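PDB 3UN7: peptidoglycan D,D-transpeptidase PbpA from Mycobacterium tuberculosis, which probably cross-links the peptidoglycan cell wall as a D,D-transpeptidase and helps to regulate cell length. Local coordinates for residues A[51-56]-A[116-121]. Residues are numbered along the deposited sequence; the frame is centred on the assembly and turned at random.
Sequences NPEVYA and AGWDAM
Val54 and Glu53 meet the indole of Trp118 where two helical segments run steeply across each other. Helix 52-59 belongs to the N-terminal dimerisation domain of this penicillin-binding protein. Helix 111-123 follows strand 104-107 and leads toward strand 131-136 of the transpeptidase sheet. The contact is away from Ser193, the probable acyl-ester serine.

The main interaction is CH-pi. Val54 CG2 lies 3.5 Å from the centroid of the Trp118 five-membered ring, only 15° off the ring normal. The methyl therefore sits over the face and not at the edge. Trp118 CG is anti to its backbone N (chi1 175°), which carries the indole out from its helix toward the valine. The second methyl, Val54 CG1, rests against Trp118 CB at 4.0 Å. One branch thus covers the five-membered ring and the other meets the CB that bears it.

Glu53 adds a looser contact at the six-membered ring. Its CB is 4.0 Å from Trp118 CH2. The carboxylate stands nearly perpendicular to the indole, with planes 85° apart.

Polar links surround the valine-indole contact. Gln114 NE2 bonds to Val54 O, and Gln115 OE1 accepts from Asn51 ND2, so helix 111-123 also holds the first turn of helix 52-59 through amides. Glu53 O, which lies over the same indole face as Val54 CG2, receives a hydrogen bond from Ser151 OG. On other sides of helix 111-123, Ala120 and Met121 touch Ile449 of helix 446-458. At the indole's outer end, Glu53 OE1 comes within 3.6 Å of Trp118 CZ2, a carbon.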
loop_
_atom_site.group_PDB
_atom_site.type_symbol
_atom_site.label_atom_id
_atom_site.label_comp_id
_atom_site.label_asym_id
_atom_site.label_seq_id
_atom_site.Cartn_x
_atom_site.Cartn_y
_atom_site.Cartn_z
ATOM N N ASN A 51 18.817 7.524 -7.012
ATOM C CA ASN A 51 17.965 6.505 -7.635
ATOM C C ASN A 51 16.552 7.087 -7.721
ATOM O O ASN A 51 15.623 6.618 -7.031
ATOM C CB ASN A 51 18.012 5.181 -6.855
ATOM C CG ASN A 51 17.528 3.996 -7.675
ATOM O OD1 ASN A 51 16.994 4.158 -8.775
ATOM N ND2 ASN A 51 17.736 2.783 -7.147
ATOM N N PRO A 52 16.382 8.110 -8.582
ATOM C CA PRO A 52 15.328 9.107 -8.371
ATOM C C PRO A 52 13.892 8.594 -8.540
ATOM O O PRO A 52 13.067 8.823 -7.655
ATOM C CB PRO A 52 15.654 10.203 -9.392
ATOM C CG PRO A 52 16.455 9.517 -10.466
ATOM C CD PRO A 52 17.138 8.342 -9.834
ATOM N N GLU A 53 13.592 7.899 -9.634
ATOM C CA GLU A 53 12.207 7.447 -9.881
ATOM C C GLU A 53 11.768 6.416 -8.840
ATOM O O GLU A 53 10.629 6.454 -8.332
ATOM C CB GLU A 53 12.023 6.890 -11.307
ATOM C CG GLU A 53 12.287 7.909 -12.410
ATOM C CD GLU A 53 11.828 7.449 -13.794
ATOM O OE1 GLU A 53 11.213 6.368 -13.912
ATOM O OE2 GLU A 53 12.080 8.185 -14.779
ATOM N N VAL A 54 12.685 5.507 -8.514
ATOM C CA VAL A 54 12.411 4.448 -7.557
ATOM C C VAL A 54 11.976 4.997 -6.193
ATOM O O VAL A 54 10.959 4.542 -5.653
ATOM C CB VAL A 54 13.611 3.513 -7.365
ATOM C CG1 VAL A 54 13.300 2.471 -6.286
ATOM C CG2 VAL A 54 13.967 2.832 -8.689
ATOM N N TYR A 55 12.723 5.968 -5.657
ATOM C CA TYR A 55 12.435 6.503 -4.304
ATOM C C TYR A 55 11.655 7.816 -4.258
ATOM O O TYR A 55 11.443 8.361 -3.185
ATOM C CB TYR A 55 13.732 6.637 -3.478
ATOM C CG TYR A 55 14.379 5.299 -3.232
ATOM C CD1 TYR A 55 15.351 4.817 -4.104
ATOM C CD2 TYR A 55 14.006 4.504 -2.142
ATOM C CE1 TYR A 55 15.964 3.561 -3.904
ATOM C CE2 TYR A 55 14.623 3.254 -1.921
ATOM C CZ TYR A 55 15.581 2.799 -2.820
ATOM O OH TYR A 55 16.169 1.585 -2.649
ATOM N N ALA A 56 11.226 8.333 -5.410
ATOM C CA ALA A 56 10.414 9.561 -5.427
ATOM C C ALA A 56 9.223 9.558 -4.447
ATOM O O ALA A 56 8.985 10.553 -3.782
ATOM C CB ALA A 56 9.955 9.898 -6.839
ATOM N N ALA A 116 13.115 -4.314 -5.762
ATOM C CA ALA A 116 12.374 -5.457 -6.305
ATOM C C ALA A 116 10.948 -5.088 -6.698
ATOM O O ALA A 116 10.465 -5.506 -7.738
ATOM C CB ALA A 116 12.372 -6.619 -5.322
ATOM N N GLY A 117 10.271 -4.302 -5.866
ATOM C CA GLY A 117 8.906 -3.879 -6.183
ATOM C C GLY A 117 8.903 -3.030 -7.439
ATOM O O GLY A 117 8.113 -3.266 -8.361
ATOM N N TRP A 118 9.788 -2.033 -7.462
ATOM C CA TRP A 118 9.965 -1.174 -8.624
ATOM C C TRP A 118 10.254 -1.999 -9.868
ATOM O O TRP A 118 9.559 -1.845 -10.877
ATOM C CB TRP A 118 11.102 -0.156 -8.422
ATOM C CG TRP A 118 11.376 0.650 -9.676
ATOM C CD1 TRP A 118 12.415 0.486 -10.551
ATOM C CD2 TRP A 118 10.579 1.723 -10.202
ATOM N NE1 TRP A 118 12.320 1.402 -11.577
ATOM C CE2 TRP A 118 11.208 2.175 -11.381
ATOM C CE3 TRP A 118 9.398 2.348 -9.787
ATOM C CZ2 TRP A 118 10.692 3.221 -12.155
ATOM C CZ3 TRP A 118 8.888 3.397 -10.559
ATOM C CH2 TRP A 118 9.533 3.817 -11.723
ATOM N N ASP A 119 11.283 -2.851 -9.805
ATOM C CA ASP A 119 11.680 -3.632 -10.977
ATOM C C ASP A 119 10.516 -4.486 -11.458
ATOM O O ASP A 119 10.244 -4.560 -12.661
ATOM C CB ASP A 119 12.877 -4.541 -10.684
ATOM C CG ASP A 119 14.181 -3.782 -10.495
ATOM O OD1 ASP A 119 14.244 -2.585 -10.854
ATOM O OD2 ASP A 119 15.154 -4.406 -9.998
ATOM N N ALA A 120 9.835 -5.149 -10.523
ATOM C CA ALA A 120 8.697 -6.005 -10.877
ATOM C C ALA A 120 7.567 -5.212 -11.542
ATOM O O ALA A 120 6.974 -5.675 -12.516
ATOM C CB ALA A 120 8.187 -6.755 -9.669
ATOM N N MET A 121 7.290 -4.015 -11.031
ATOM C CA MET A 121 6.286 -3.135 -11.627
ATOM C C MET A 121 6.699 -2.665 -13.023
ATOM O O MET A 121 5.854 -2.521 -13.912
ATOM C CB MET A 121 6.012 -1.926 -10.720
ATOM C CG MET A 121 5.169 -2.245 -9.476
ATOM S SD MET A 121 3.484 -2.807 -9.853
ATOM C CE MET A 121 2.704 -1.247 -10.236
#